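Local structure of glycerol kinase, putative (Plasmodium falciparum, 2W40) at the interface of chains A and B. The protein catalyses the ATP-dependent phosphorylation of glycerol to sn-glycerol 3-phosphate, as a member of the FGGY family of carbohydrate kinases. Residues are numbered along the deposited sequence; one frame, centred on the assembly and turned at random. Chains: chain A/B, Glycerol kinase, putative.

The interface of chains A and B. Residues chain A 39-42, 320, 323-324; chain B 372-377.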
loop_
_atom_site.group_PDB
_atom_site.type_symbol
_atom_site.label_atom_id
_atom_site.label_comp_id
_atom_site.label_asym_id
_atom_site.label_seq_id
_atom_site.Cartn_x
_atom_site.Cartn_y
_atom_site.Cartn_z
ATOM N N CYS A 39 -0.629 -8.310 17.435
ATOM C CA CYS A 39 -0.821 -6.917 17.076
ATOM C C CYS A 39 -2.335 -6.618 16.986
ATOM O O CYS A 39 -2.868 -6.455 15.886
ATOM C CB CYS A 39 -0.135 -6.586 15.779
ATOM S SG CYS A 39 1.609 -6.949 15.743
ATOM N N LEU A 40 -2.945 -6.562 18.156
ATOM C CA LEU A 40 -4.421 -6.476 18.383
ATOM C C LEU A 40 -5.052 -5.212 18.060
ATOM O O LEU A 40 -6.239 -5.209 17.726
ATOM C CB LEU A 40 -4.675 -6.739 19.892
ATOM C CG LEU A 40 -6.029 -6.747 20.658
ATOM C CD1 LEU A 40 -6.830 -7.959 20.162
ATOM C CD2 LEU A 40 -5.887 -6.738 22.244
ATOM N N LYS A 41 -4.333 -4.103 18.205
ATOM C CA LYS A 41 -4.828 -2.790 18.025
ATOM C C LYS A 41 -3.669 -2.057 17.334
ATOM O O LYS A 41 -2.478 -2.422 17.535
ATOM C CB LYS A 41 -5.151 -2.065 19.382
ATOM C CG LYS A 41 -5.929 -2.858 20.375
ATOM C CD LYS A 41 -6.121 -1.941 21.572
ATOM C CE LYS A 41 -6.915 -2.605 22.593
ATOM N NZ LYS A 41 -7.477 -1.506 23.425
ATOM N N PRO A 42 -3.966 -0.933 16.628
ATOM C CA PRO A 42 -2.877 -0.094 16.114
ATOM C C PRO A 42 -1.911 0.324 17.210
ATOM O O PRO A 42 -2.309 0.900 18.262
ATOM C CB PRO A 42 -3.602 1.121 15.511
ATOM C CG PRO A 42 -5.026 0.622 15.215
ATOM C CD PRO A 42 -5.300 -0.307 16.350
ATOM N N TRP A 320 5.027 -8.516 7.547
ATOM C CA TRP A 320 3.793 -7.851 7.245
ATOM C C TRP A 320 3.348 -8.047 5.790
ATOM O O TRP A 320 2.177 -8.214 5.485
ATOM C CB TRP A 320 3.922 -6.406 7.608
ATOM C CG TRP A 320 2.663 -5.589 7.440
ATOM C CD1 TRP A 320 1.746 -5.356 8.369
ATOM C CD2 TRP A 320 2.246 -4.897 6.258
ATOM N NE1 TRP A 320 0.726 -4.594 7.842
ATOM C CE2 TRP A 320 1.033 -4.244 6.563
ATOM C CE3 TRP A 320 2.795 -4.734 4.988
ATOM C CZ2 TRP A 320 0.321 -3.467 5.588
ATOM C CZ3 TRP A 320 2.095 -3.968 4.041
ATOM C CH2 TRP A 320 0.866 -3.363 4.362
ATOM N N LYS A 323 2.057 -11.552 5.472
ATOM C CA LYS A 323 0.710 -11.685 6.094
ATOM C C LYS A 323 -0.375 -11.131 5.166
ATOM O O LYS A 323 -1.467 -11.713 5.036
ATOM C CB LYS A 323 0.664 -10.943 7.412
ATOM C CG LYS A 323 -0.668 -10.978 8.149
ATOM C CD LYS A 323 -0.812 -9.925 9.337
ATOM C CE LYS A 323 -1.099 -8.491 8.778
ATOM N NZ LYS A 323 -1.269 -7.312 9.536
ATOM N N ASN A 324 -0.044 -10.029 4.491
ATOM C CA ASN A 324 -0.984 -9.335 3.624
ATOM C C ASN A 324 -0.882 -9.683 2.156
ATOM O O ASN A 324 -1.463 -8.993 1.319
ATOM C CB ASN A 324 -0.907 -7.838 3.930
ATOM C CG ASN A 324 -1.351 -7.554 5.356
ATOM O OD1 ASN A 324 -0.592 -6.999 6.181
ATOM N ND2 ASN A 324 -2.479 -7.985 5.685
ATOM N N THR B 372 -0.123 0.654 10.335
ATOM C CA THR B 372 0.569 0.063 11.424
ATOM C C THR B 372 0.710 -1.453 11.241
ATOM O O THR B 372 0.145 -2.035 10.289
ATOM C CB THR B 372 -0.142 0.400 12.788
ATOM O OG1 THR B 372 -1.465 -0.150 12.830
ATOM C CG2 THR B 372 -0.117 1.977 13.059
ATOM N N PHE B 373 1.397 -2.121 12.207
ATOM C CA PHE B 373 1.485 -3.579 12.132
ATOM C C PHE B 373 0.096 -4.279 12.248
ATOM O O PHE B 373 -0.109 -5.407 11.750
ATOM C CB PHE B 373 2.455 -4.153 13.104
ATOM C CG PHE B 373 3.885 -3.940 12.763
ATOM C CD1 PHE B 373 4.414 -4.380 11.588
ATOM C CD2 PHE B 373 4.702 -3.271 13.671
ATOM C CE1 PHE B 373 5.800 -4.151 11.277
ATOM C CE2 PHE B 373 6.052 -3.064 13.354
ATOM C CZ PHE B 373 6.594 -3.526 12.213
ATOM N N ASN B 374 -0.840 -3.593 12.904
ATOM C CA ASN B 374 -2.232 -4.071 13.014
ATOM C C ASN B 374 -3.017 -4.044 11.680
ATOM O O ASN B 374 -4.002 -4.778 11.501
ATOM C CB ASN B 374 -2.924 -3.265 14.095
ATOM C CG ASN B 374 -4.425 -3.585 14.215
ATOM O OD1 ASN B 374 -5.230 -2.787 13.736
ATOM N ND2 ASN B 374 -4.786 -4.799 14.740
ATOM N N THR B 375 -2.570 -3.163 10.740
ATOM C CA THR B 375 -3.262 -2.988 9.440
ATOM C C THR B 375 -3.180 -4.283 8.649
ATOM O O THR B 375 -2.142 -4.896 8.540
ATOM C CB THR B 375 -2.638 -1.836 8.638
ATOM O OG1 THR B 375 -2.624 -0.665 9.480
ATOM C CG2 THR B 375 -3.353 -1.622 7.240
ATOM N N GLU B 376 -4.329 -4.652 8.061
ATOM C CA GLU B 376 -4.503 -5.835 7.267
ATOM C C GLU B 376 -5.000 -5.449 5.898
ATOM O O GLU B 376 -5.431 -4.317 5.648
ATOM C CB GLU B 376 -5.615 -6.743 7.838
ATOM C CG GLU B 376 -5.420 -7.105 9.252
ATOM C CD GLU B 376 -6.013 -8.418 9.588
ATOM O OE1 GLU B 376 -6.729 -9.043 8.731
ATOM O OE2 GLU B 376 -5.745 -8.823 10.719
ATOM N N ARG B 377 -4.959 -6.424 4.995
ATOM C CA ARG B 377 -5.513 -6.242 3.628
ATOM C C ARG B 377 -6.885 -5.596 3.646
ATOM O O ARG B 377 -7.192 -4.663 2.875
ATOM C CB ARG B 377 -5.707 -7.634 2.929
ATOM C CG ARG B 377 -4.568 -8.335 2.644
ATOM C CD ARG B 377 -4.842 -9.498 1.753
ATOM N NE ARG B 377 -5.661 -10.591 2.295
ATOM C CZ ARG B 377 -6.289 -11.450 1.501
ATOM N NH1 ARG B 377 -6.162 -11.363 0.160
ATOM N NH2 ARG B 377 -7.019 -12.467 2.013
HETATM O O HOH W 1 0.772 -8.033 11.837
#
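One face of the A:Trp320 indole carries, as modelled, OD1 of the A:Asn324 amide, toward the rim, while the carbonyl oxygen of B:Phe373 lies in plane at the ring's edge. With CG anti to the backbone N (chi1 -176°), the indole reaches from helix 315-323 to the loop of chain B, and its NE1 gives a bent hydrogen bond to the carbonyl O of B:Thr375 (3.0 Å). A:Lys323 is also anti at chi1 but bends at chi3 (77°), which brings its NZ to that oxygen as well (2.8 Å). Two donors grip the B:Thr375 carbonyl from opposite sides of its plane, neither on a lone pair. NZ also makes a weak bond to B:Phe373 O and a second link to the same oxygen through a water; B:Glu376 OE2, 4.9 Å from NZ, may attract it.

One residue earlier in the loop, B:Asn374 lies alongside the ring of A:Pro42, both pointing the same way. Its ND2 donates almost straight (176° at H) to A:Cys39 O at 2.8 Å, an acceptor nearly in the amide plane. At the other end, A:Asn324 ND2 is built 3.0 Å from B:Arg377 N, donor facing donor; the amide may be flipped, OD1 then accepting from this N-H at the start of helix 377-403 and ND2 lying over the indole. The loop of B is thus clamped between two segments of A, repeated by the twofold, in a dimer that may be the functional form.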